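Local atomic coordinates of NADH oxidoreductase (Mesorhizobium loti, PDB entry 3PI7), a protein that probably binds NADPH and works as an oxidoreductase of the quinone reductase type, combining a GroES-like fold with a Rossmann fold. Residues A[161-166]-A[256-261]; A[168-173]-A[179-184]; A[189-194]-A[230-235]; A[210-215]-A[226-231]. One frame throughout, in Å; residues are numbered along the deposited sequence. Where two conformers were deposited one is given.

All four contacts lie in the Rossmann part of the chain and reach its parallel six-stranded sheet. Following the chain from the N terminus, contact 1 opens first, at the end of helix 148-163, and closes last, at strand 258-261. Its long loop holds the other three. Contact 2 closes quickly, joining strand 167-170 to the helix that follows it. Contact 3 then opens at strand 191-196, the neighbour of strand 167-170, and closes at the end of helix 221-232. Contact 4 opens later, at strand 212-215, and ends on the same helix as contact 3; the two share Lys230 and Ala231.

Contact 1. Residues A[161-166]-A[256-261]; sequences KQEGEK and RARWII. With PO4 (phosphate ion), chain F.
Glu163 and Arg258 are the pair that meets between residues 161-166 and 256-261. It is a salt bridge with a weak hydrogen bond: Arg258 NH1 lies 3.3 Å from Glu163 OE1, with an angle of 156° at the hydrogen. OE1 sits at the edge of the guanidinium, in its plane. The carboxylate itself is turned by 70°, so the two groups do not pair flat. Glu163 reaches across with CG anti to its backbone N (chi1 -166°) and a bend at chi2. Each charge has a stronger partner: OE2 of Glu163 pairs with Arg235, and NE of Arg258 pairs with Glu286. The contact is therefore a link in a surface chain of alternating charges.

Arg256 does not join this bridge. It holds a phosphate, probably from the crystallisation liquor, side-on with two nitrogens. Its NE donates to phosphate O1 at 2.8 Å, and its NH2 to phosphate O3 at 2.7 Å. Both bonds are nearly straight. The same NH2 also meets Glu292 of the second subunit.

Apolar packing comes from Ile159 and Ile236, which both touch the Arg258 side chain. The arrangement belongs to a Rossmann fold, where a helix leading into the first strand packs on the parallel sheet, here beside its fifth strand.

Contact 2. Residues A[168-173]-A[179-184]; sequences FVMTAG and KLIIGL
Ile181 CG2 points into the corner made by Phe168 and Met170, so one methyl group touches two side chains of the strand. It lies 3.7 Å from Phe168 CE2 and 3.8 Å from Met170 SE. Met170 is modelled as selenomethionine. The methyl reaches the Phe168 ring obliquely, near CE2 and CZ. Met170 SE lies at the edge of that ring, in its plane. The Met170 chain runs out towards the helix and bends at its end (chi3 -68°). This bend brings CE to 3.7 Å from Ile182 CG1. Ile182 CD1 in turn lies 4.1 Å from Gly173 O, at the turn that leads into the helix. The aliphatic part of Lys179 closes the same end, with CG 4.2 Å from Gly173 O. The side chains thus meet through apolar groups, and at the loop end Ile182 and Lys179 lie near a backbone carbonyl.

The next shell holds these groups in place. Phe168 also rests on Val160, and Ile181 on Ala153 and Met156, all three in helix 148-163. Met170 lies against Val194 and Leu238 of the two flanking strands. Beyond the strand end, Thr171 OG1 bonds to Asp239 OD1 and to the backbone N of Ala240. These bonds probably help to hold the start of the loop.

The strand and helix segments run nearly antiparallel, at 163°, with axes 10.8 Å apart. They are the first two elements of the beta-alpha-beta crossover 167-170, 176-188 and 191-196. Strand 167-170 lies between strands 191-196 and 236-239 in the parallel sheet, and helix 148-163 flanks helix 176-188 on the same layer.

Contact 3. Residues A[189-194]-A[230-235]; sequences GFRPIV and KAEQPR
Glu232 OE2 is gripped by two groups: NH2 of Arg191, at 2.9 Å, and NE2 of His212. The Arg191 bond is almost straight, at 172°, and uses the syn lone pair of the oxygen. Arg191 NE makes the companion bond to Glu232 OE1, also 2.9 Å long, and meets that oxygen on its syn side but 22° out of the carboxylate plane. Arginine thus holds the acid side-on, one nitrogen to each oxygen, with the two flat groups nearly coplanar. A bend at chi3 (66°) turns the guanidinium towards the acid, while the two side chains cross at about a right angle.

The pair joins the start of strand 191-196, the second strand of the Rossmann sheet and the one that follows helix 176-188, to the last turn of helix 221-232. With a leucine in place of Glu232, the Arg191 guanidinium would probably lose its carboxylate mate and be freer to turn, and His212 NE2 would be likely to lose its carboxylate partner.

Beneath the salt bridge the contact becomes apolar. Ile193 CD1 touches the base of the glutamate, 3.7 Å from Glu232 CB. The same methyl lies 3.8 Å from Pro234 CG. Behind them, Val228 and Met229 touch Ile193 from the same helix, and Pro234 leans on Val169 of strand 167-170.

Contact 4. Residues A[210-215]-A[226-231]; sequences AAHVLN and REVMKA
The imidazole of His212 has Val228 CG1 over the centre of one face. The methyl stands 3.7 Å from the ring centroid and only 7° off the ring normal, a well-centred CH-pi contact. The ring edge carries the polar bonds. NE2 meets Glu232 OE2, and ND1 meets O2 of a glycerol that probably came from the crystallisation liquor. The bond to Glu232, together with the methyl on the face, probably helps to set the turn of the ring.

Val228 and His212 approach from opposite directions. Val228 holds CG1 anti to its backbone N (chi1 175°), and this points the methyl at the ring. The second methyl, CG2, comes near the rim, 3.7 Å from His212 ND1. It also reaches Leu214 CD2 at 4.2 Å. Val228 therefore touches two side chains two residues apart on the strand, one aromatic and one aliphatic. Leu214 goes on to Phe221 and Thr224 at the start of the same helix.

With a serine in place of His212, Val228 CG1 would probably face a gap where the ring had been, and Glu232 is likely to lose a bond to OE2.

Strand 212-215 is an outermost strand of the parallel sheet and pairs with strand 191-196. The chain leaves it, forms helix 221-232 and returns to strand 236-239, passing over strands 191-196 and 167-170, a crossover of the Rossmann fold. Ile193 of the neighbouring strand touches both His212 and Val228, while Val213, between the two contact residues, packs on helix 202-208.

Contact 1. Residues A[161-166]-A[256-261]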
# COMPACT_ATOMS: atom_id res chain seq x y z
N LYS A 161 17.12 -6.05 4.88
CA LYS A 161 18.47 -5.48 5.05
C LYS A 161 18.56 -4.05 4.58
O LYS A 161 19.18 -3.24 5.26
CB LYS A 161 19.49 -6.29 4.25
CG LYS A 161 19.87 -7.60 4.90
CD LYS A 161 21.07 -8.20 4.16
CE LYS A 161 22.38 -7.55 4.55
N GLN A 162 17.97 -3.74 3.41
CA GLN A 162 18.01 -2.39 2.86
C GLN A 162 17.23 -1.41 3.73
O GLN A 162 17.58 -0.22 3.78
CB GLN A 162 17.49 -2.37 1.41
CG GLN A 162 18.44 -3.05 0.40
CD GLN A 162 19.89 -2.67 0.58
OE1 GLN A 162 20.28 -1.50 0.42
NE2 GLN A 162 20.73 -3.63 0.96
N GLU A 163 16.20 -1.88 4.43
CA GLU A 163 15.44 -1.01 5.32
C GLU A 163 16.31 -0.69 6.55
O GLU A 163 16.22 0.42 7.07
CB GLU A 163 14.11 -1.68 5.69
CG GLU A 163 13.10 -0.75 6.34
CD GLU A 163 12.70 0.50 5.56
OE1 GLU A 163 12.38 0.39 4.35
OE2 GLU A 163 12.67 1.58 6.18
N GLY A 164 17.16 -1.63 6.97
CA GLY A 164 18.12 -1.41 8.05
C GLY A 164 17.68 -1.62 9.48
O GLY A 164 18.53 -1.65 10.37
N GLU A 165 16.38 -1.81 9.71
CA GLU A 165 15.85 -2.07 11.05
C GLU A 165 16.09 -3.55 11.39
O GLU A 165 15.84 -4.40 10.55
CB GLU A 165 14.36 -1.72 11.08
CG GLU A 165 13.85 -1.50 12.49
CD GLU A 165 14.61 -0.48 13.32
OE1 GLU A 165 14.84 0.65 12.83
OE2 GLU A 165 15.02 -0.84 14.45
N LYS A 166 16.67 -3.85 12.58
CA LYS A 166 16.98 -5.23 12.91
C LYS A 166 15.72 -6.10 13.02
O LYS A 166 15.71 -7.22 12.49
CB LYS A 166 17.84 -5.33 14.19
CG LYS A 166 19.27 -4.83 13.96
CD LYS A 166 20.07 -5.61 12.87
CE LYS A 166 21.37 -4.92 12.48
NZ LYS A 166 22.22 -5.79 11.63
N ARG A 256 6.25 4.32 9.19
CA ARG A 256 7.02 3.96 8.01
C ARG A 256 7.00 2.45 7.74
O ARG A 256 7.78 1.98 6.93
CB ARG A 256 8.46 4.50 8.10
CG ARG A 256 8.49 6.00 8.35
CD ARG A 256 9.82 6.65 8.05
NE ARG A 256 9.70 8.10 8.24
CZ ARG A 256 9.21 8.93 7.32
NH1 ARG A 256 8.82 8.48 6.14
NH2 ARG A 256 9.09 10.23 7.59
N ALA A 257 6.07 1.73 8.38
CA ALA A 257 5.92 0.31 8.16
C ALA A 257 5.51 0.01 6.74
O ALA A 257 4.73 0.77 6.14
CB ALA A 257 4.90 -0.26 9.10
N ARG A 258 6.08 -1.06 6.19
CA ARG A 258 5.77 -1.54 4.83
C ARG A 258 5.17 -2.94 4.95
O ARG A 258 5.82 -3.87 5.49
CB ARG A 258 7.03 -1.58 3.97
CG ARG A 258 7.58 -0.20 3.64
CD ARG A 258 8.96 -0.32 3.03
NE ARG A 258 8.95 -1.07 1.78
CZ ARG A 258 10.06 -1.52 1.19
NH1 ARG A 258 11.25 -1.31 1.75
NH2 ARG A 258 9.99 -2.18 0.05
N TRP A 259 3.93 -3.07 4.51
CA TRP A 259 3.21 -4.35 4.53
C TRP A 259 3.43 -4.93 3.16
O TRP A 259 2.97 -4.34 2.17
CB TRP A 259 1.74 -4.05 4.82
CG TRP A 259 0.78 -5.20 4.86
CD1 TRP A 259 1.04 -6.54 4.73
CD2 TRP A 259 -0.61 -5.08 5.17
NE1 TRP A 259 -0.12 -7.26 4.91
CE2 TRP A 259 -1.16 -6.38 5.13
CE3 TRP A 259 -1.47 -3.98 5.36
CZ2 TRP A 259 -2.52 -6.61 5.37
CZ3 TRP A 259 -2.82 -4.21 5.60
CH2 TRP A 259 -3.33 -5.51 5.64
N ILE A 260 4.26 -5.97 3.09
CA ILE A 260 4.67 -6.59 1.82
C ILE A 260 3.97 -7.92 1.69
O ILE A 260 4.28 -8.87 2.39
CB ILE A 260 6.20 -6.72 1.72
CG1 ILE A 260 6.86 -5.34 1.91
CG2 ILE A 260 6.57 -7.37 0.35
CD1 ILE A 260 8.38 -5.31 1.89
N ILE A 261 2.95 -7.94 0.85
CA ILE A 261 2.10 -9.13 0.70
C ILE A 261 2.70 -10.03 -0.37
O ILE A 261 2.92 -9.57 -1.48
CB ILE A 261 0.66 -8.68 0.35
CG1 ILE A 261 0.03 -7.98 1.57
CG2 ILE A 261 -0.17 -9.90 -0.10
CD1 ILE A 261 -1.41 -7.38 1.41
P PO4 F . 10.22 10.50 11.22
O1 PO4 F . 10.33 8.95 10.88
O2 PO4 F . 9.41 10.78 12.56
O3 PO4 F . 9.41 11.20 10.08
O4 PO4 F . 11.67 11.09 11.36

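Contact 2. Residues A[168-173]-A[179-184]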
# COMPACT_ATOMS: atom_id res chain seq x y z
N PHE A 168 11.91 -7.41 12.14
CA PHE A 168 10.99 -7.44 11.01
C PHE A 168 9.93 -8.49 11.33
O PHE A 168 10.11 -9.28 12.27
CB PHE A 168 11.72 -7.68 9.69
CG PHE A 168 12.31 -9.05 9.56
CD1 PHE A 168 13.52 -9.37 10.19
CD2 PHE A 168 11.64 -10.05 8.86
CE1 PHE A 168 14.09 -10.63 10.04
CE2 PHE A 168 12.21 -11.33 8.72
CZ PHE A 168 13.40 -11.62 9.36
N VAL A 169 8.80 -8.43 10.65
CA VAL A 169 7.68 -9.31 10.99
C VAL A 169 7.34 -10.23 9.83
O VAL A 169 7.38 -9.82 8.67
CB VAL A 169 6.42 -8.48 11.42
CG1 VAL A 169 5.28 -9.37 11.92
CG2 VAL A 169 6.77 -7.45 12.48
N MSE A 170 6.89 -11.45 10.18
CA MSE A 170 6.43 -12.41 9.17
C MSE A 170 5.25 -13.18 9.69
O MSE A 170 5.29 -13.68 10.81
CB MSE A 170 7.54 -13.40 8.80
CG MSE A 170 8.64 -12.74 8.01
SE MSE A 170 9.88 -14.01 7.31
CE MSE A 170 10.67 -14.60 8.99
N THR A 171 4.20 -13.29 8.87
CA THR A 171 3.11 -14.22 9.19
C THR A 171 3.46 -15.60 8.61
O THR A 171 4.36 -15.70 7.76
CB THR A 171 1.78 -13.74 8.66
OG1 THR A 171 1.95 -13.32 7.31
CG2 THR A 171 1.18 -12.66 9.48
N ALA A 172 2.75 -16.67 9.03
CA ALA A 172 3.01 -18.07 8.60
C ALA A 172 4.44 -18.42 8.95
O ALA A 172 5.21 -18.87 8.10
CB ALA A 172 2.76 -18.24 7.10
N GLY A 173 4.82 -18.12 10.18
CA GLY A 173 6.17 -18.32 10.68
C GLY A 173 6.76 -19.70 10.50
O GLY A 173 7.97 -19.84 10.33
N LYS A 179 11.27 -20.09 7.51
CA LYS A 179 12.40 -20.72 8.17
C LYS A 179 13.71 -20.37 7.47
O LYS A 179 14.70 -20.15 8.15
CB LYS A 179 12.21 -22.23 8.30
CG LYS A 179 11.02 -22.56 9.22
CD LYS A 179 10.99 -24.01 9.71
CE LYS A 179 10.58 -24.99 8.66
NZ LYS A 179 10.34 -26.33 9.28
N LEU A 180 13.73 -20.29 6.12
CA LEU A 180 14.96 -19.88 5.43
C LEU A 180 15.32 -18.42 5.78
O LEU A 180 16.49 -18.09 5.98
CB LEU A 180 14.79 -20.00 3.90
CG LEU A 180 14.73 -21.41 3.31
CD1 LEU A 180 14.42 -21.34 1.85
CD2 LEU A 180 16.01 -22.18 3.54
N ILE A 181 14.32 -17.54 5.82
CA ILE A 181 14.55 -16.12 6.13
C ILE A 181 15.03 -15.98 7.57
O ILE A 181 15.94 -15.21 7.82
CB ILE A 181 13.30 -15.25 5.83
CG1 ILE A 181 13.02 -15.32 4.32
CG2 ILE A 181 13.53 -13.75 6.27
CD1 ILE A 181 11.75 -14.62 3.85
N ILE A 182 14.42 -16.75 8.49
CA ILE A 182 14.83 -16.72 9.91
C ILE A 182 16.34 -17.04 10.00
O ILE A 182 17.07 -16.32 10.69
CB ILE A 182 13.95 -17.64 10.80
CG1 ILE A 182 12.53 -17.06 10.95
CG2 ILE A 182 14.58 -17.77 12.20
CD1 ILE A 182 11.46 -18.03 11.48
N GLY A 183 16.79 -18.08 9.28
CA GLY A 183 18.19 -18.50 9.22
C GLY A 183 19.12 -17.39 8.74
O GLY A 183 20.12 -17.10 9.39
N LEU A 184 18.76 -16.73 7.63
CA LEU A 184 19.49 -15.57 7.10
C LEU A 184 19.56 -14.44 8.12
O LEU A 184 20.60 -13.79 8.26
CB LEU A 184 18.79 -15.03 5.84
CG LEU A 184 18.86 -15.87 4.57
CD1 LEU A 184 17.96 -15.29 3.47
CD2 LEU A 184 20.31 -15.98 4.05

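Contact 3. Residues A[189-194]-A[230-235]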
# COMPACT_ATOMS: atom_id res chain seq x y z
N GLY A 189 22.28 -10.92 12.39
CA GLY A 189 21.83 -10.25 13.62
C GLY A 189 20.47 -9.59 13.53
O GLY A 189 20.18 -8.68 14.32
N PHE A 190 19.64 -9.98 12.55
CA PHE A 190 18.29 -9.44 12.45
C PHE A 190 17.39 -10.24 13.41
O PHE A 190 17.77 -11.32 13.87
CB PHE A 190 17.78 -9.44 11.01
CG PHE A 190 18.41 -8.33 10.20
CD1 PHE A 190 19.70 -8.47 9.68
CD2 PHE A 190 17.70 -7.17 9.91
CE1 PHE A 190 20.28 -7.44 8.94
CE2 PHE A 190 18.29 -6.14 9.17
CZ PHE A 190 19.57 -6.30 8.66
N ARG A 191 16.23 -9.67 13.74
CA ARG A 191 15.34 -10.18 14.77
C ARG A 191 13.96 -10.44 14.23
O ARG A 191 13.10 -9.58 14.25
CB ARG A 191 15.29 -9.17 15.91
CG ARG A 191 16.63 -9.06 16.61
CD ARG A 191 16.65 -7.91 17.60
NE ARG A 191 15.73 -8.12 18.72
CZ ARG A 191 16.04 -8.78 19.83
NH1 ARG A 191 17.24 -9.36 19.96
NH2 ARG A 191 15.16 -8.90 20.81
N PRO A 192 13.70 -11.69 13.83
CA PRO A 192 12.39 -11.99 13.25
C PRO A 192 11.30 -12.05 14.29
O PRO A 192 11.48 -12.61 15.36
CB PRO A 192 12.60 -13.38 12.60
CG PRO A 192 14.08 -13.54 12.50
CD PRO A 192 14.64 -12.81 13.67
N ILE A 193 10.14 -11.50 13.93
CA ILE A 193 8.95 -11.56 14.77
C ILE A 193 8.01 -12.38 13.94
O ILE A 193 7.63 -11.92 12.86
CB ILE A 193 8.41 -10.15 15.08
CG1 ILE A 193 9.42 -9.32 15.90
CG2 ILE A 193 7.00 -10.20 15.74
CD1 ILE A 193 9.17 -7.76 15.72
N VAL A 194 7.62 -13.58 14.39
CA VAL A 194 6.78 -14.38 13.52
C VAL A 194 5.54 -14.84 14.25
O VAL A 194 5.55 -14.98 15.46
CB VAL A 194 7.54 -15.59 12.89
CG1 VAL A 194 8.82 -15.14 12.18
CG2 VAL A 194 7.85 -16.68 13.93
N LYS A 230 6.18 -2.20 20.11
CA LYS A 230 6.78 -1.06 20.81
C LYS A 230 8.25 -1.36 21.12
O LYS A 230 9.11 -0.51 20.95
CB LYS A 230 6.01 -0.73 22.10
CG LYS A 230 6.51 0.52 22.82
CD LYS A 230 5.65 0.92 24.02
CE LYS A 230 6.29 2.00 24.88
NZ LYS A 230 6.27 3.34 24.24
N ALA A 231 8.52 -2.60 21.57
CA ALA A 231 9.86 -3.01 21.99
C ALA A 231 10.84 -3.14 20.81
O ALA A 231 12.01 -2.76 20.92
CB ALA A 231 9.77 -4.32 22.75
N GLU A 232 10.34 -3.62 19.67
CA GLU A 232 11.22 -3.98 18.54
C GLU A 232 11.23 -2.97 17.40
O GLU A 232 12.20 -2.94 16.65
CB GLU A 232 10.82 -5.35 17.98
CG GLU A 232 11.02 -6.50 18.97
CD GLU A 232 12.45 -6.86 19.34
OE1 GLU A 232 13.38 -6.48 18.59
OE2 GLU A 232 12.64 -7.55 20.37
N GLN A 233 10.13 -2.23 17.22
CA GLN A 233 9.97 -1.19 16.17
C GLN A 233 10.31 -1.70 14.74
O GLN A 233 11.09 -1.06 14.02
CB GLN A 233 10.84 0.03 16.51
CG GLN A 233 10.45 0.71 17.82
CD GLN A 233 9.20 1.53 17.66
OE1 GLN A 233 8.11 1.12 18.05
NE2 GLN A 233 9.33 2.67 17.01
N PRO A 234 9.76 -2.85 14.31
CA PRO A 234 10.05 -3.30 12.93
C PRO A 234 9.41 -2.41 11.88
O PRO A 234 8.36 -1.82 12.12
CB PRO A 234 9.37 -4.69 12.89
CG PRO A 234 8.23 -4.57 13.84
CD PRO A 234 8.81 -3.76 14.98
N ARG A 235 10.00 -2.37 10.70
CA ARG A 235 9.39 -1.61 9.62
C ARG A 235 8.95 -2.52 8.49
O ARG A 235 8.01 -2.18 7.78
CB ARG A 235 10.33 -0.51 9.12
CG ARG A 235 10.25 0.74 10.05
CD ARG A 235 10.91 1.98 9.45
NE ARG A 235 12.31 1.78 9.04
CZ ARG A 235 13.35 1.78 9.87
NH1 ARG A 235 13.17 1.95 11.18
NH2 ARG A 235 14.58 1.62 9.40

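Contact 4. Residues A[210-215]-A[226-231]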
# COMPACT_ATOMS: atom_id res chain seq x y z
N ALA A 210 14.22 -17.11 15.51
CA ALA A 210 13.18 -16.09 15.65
C ALA A 210 13.31 -15.42 17.00
O ALA A 210 13.55 -16.10 18.00
CB ALA A 210 11.81 -16.70 15.48
N ALA A 211 13.25 -14.07 17.01
CA ALA A 211 13.34 -13.31 18.27
C ALA A 211 12.03 -13.41 19.02
O ALA A 211 12.03 -13.50 20.25
CB ALA A 211 13.67 -11.85 17.99
N HIS A 212 10.91 -13.36 18.29
CA HIS A 212 9.58 -13.49 18.87
C HIS A 212 8.75 -14.45 18.06
O HIS A 212 8.75 -14.40 16.83
CB HIS A 212 8.88 -12.10 18.89
CG HIS A 212 9.55 -11.10 19.77
ND1 HIS A 212 9.16 -10.92 21.09
CD2 HIS A 212 10.53 -10.21 19.48
CE1 HIS A 212 9.92 -9.94 21.56
NE2 HIS A 212 10.78 -9.50 20.64
N VAL A 213 7.95 -15.27 18.74
CA VAL A 213 7.06 -16.21 18.07
C VAL A 213 5.74 -16.04 18.77
O VAL A 213 5.65 -16.33 19.95
CB VAL A 213 7.55 -17.69 18.04
CG1 VAL A 213 6.59 -18.56 17.21
CG2 VAL A 213 8.95 -17.78 17.47
N LEU A 214 4.75 -15.51 18.07
CA LEU A 214 3.46 -15.22 18.70
C LEU A 214 2.39 -16.14 18.18
O LEU A 214 2.28 -16.32 16.97
CB LEU A 214 3.04 -13.76 18.45
CG LEU A 214 4.10 -12.66 18.76
CD1 LEU A 214 3.53 -11.30 18.47
CD2 LEU A 214 4.59 -12.74 20.19
N ASN A 215 1.61 -16.72 19.10
CA ASN A 215 0.50 -17.58 18.73
C ASN A 215 -0.70 -16.65 18.52
O ASN A 215 -1.18 -16.01 19.47
CB ASN A 215 0.25 -18.69 19.78
CG ASN A 215 -0.76 -19.71 19.33
OD1 ASN A 215 -1.61 -19.43 18.48
ND2 ASN A 215 -0.68 -20.92 19.86
N ARG A 226 1.17 -5.47 20.41
CA ARG A 226 1.52 -4.07 20.64
C ARG A 226 2.75 -3.94 21.52
O ARG A 226 3.58 -3.07 21.25
CB ARG A 226 0.33 -3.29 21.23
CG ARG A 226 -0.84 -3.31 20.27
CD ARG A 226 -1.94 -2.32 20.56
NE ARG A 226 -2.91 -2.34 19.46
CZ ARG A 226 -2.79 -1.64 18.34
NH1 ARG A 226 -1.78 -0.79 18.18
NH2 ARG A 226 -3.70 -1.75 17.38
N GLU A 227 2.92 -4.82 22.52
CA GLU A 227 4.11 -4.76 23.38
C GLU A 227 5.35 -5.08 22.57
O GLU A 227 6.35 -4.38 22.67
CB GLU A 227 3.97 -5.74 24.55
CG GLU A 227 2.99 -5.28 25.63
CD GLU A 227 2.73 -6.32 26.70
OE1 GLU A 227 3.58 -7.23 26.86
OE2 GLU A 227 1.72 -6.19 27.43
N VAL A 228 5.25 -6.08 21.69
CA VAL A 228 6.40 -6.47 20.86
C VAL A 228 6.71 -5.36 19.83
O VAL A 228 7.88 -5.06 19.58
CB VAL A 228 6.16 -7.85 20.19
CG1 VAL A 228 7.30 -8.20 19.24
CG2 VAL A 228 6.02 -8.93 21.28
N MSE A 229 5.67 -4.79 19.19
CA MSE A 229 5.89 -3.72 18.22
C MSE A 229 6.56 -2.54 18.87
O MSE A 229 7.44 -1.95 18.26
CB MSE A 229 4.58 -3.24 17.58
CG MSE A 229 3.90 -4.29 16.78
SE MSE A 229 4.91 -5.02 15.35
CE MSE A 229 5.44 -6.71 16.18
N LYS A 230 6.18 -2.20 20.11
CA LYS A 230 6.78 -1.06 20.81
C LYS A 230 8.25 -1.36 21.12
O LYS A 230 9.11 -0.51 20.95
CB LYS A 230 6.01 -0.73 22.10
CG LYS A 230 6.51 0.52 22.82
CD LYS A 230 5.65 0.92 24.02
CE LYS A 230 6.29 2.00 24.88
NZ LYS A 230 6.27 3.34 24.24
N ALA A 231 8.52 -2.60 21.57
CA ALA A 231 9.86 -3.01 21.99
C ALA A 231 10.84 -3.14 20.81
O ALA A 231 12.01 -2.76 20.92
CB ALA A 231 9.77 -4.32 22.75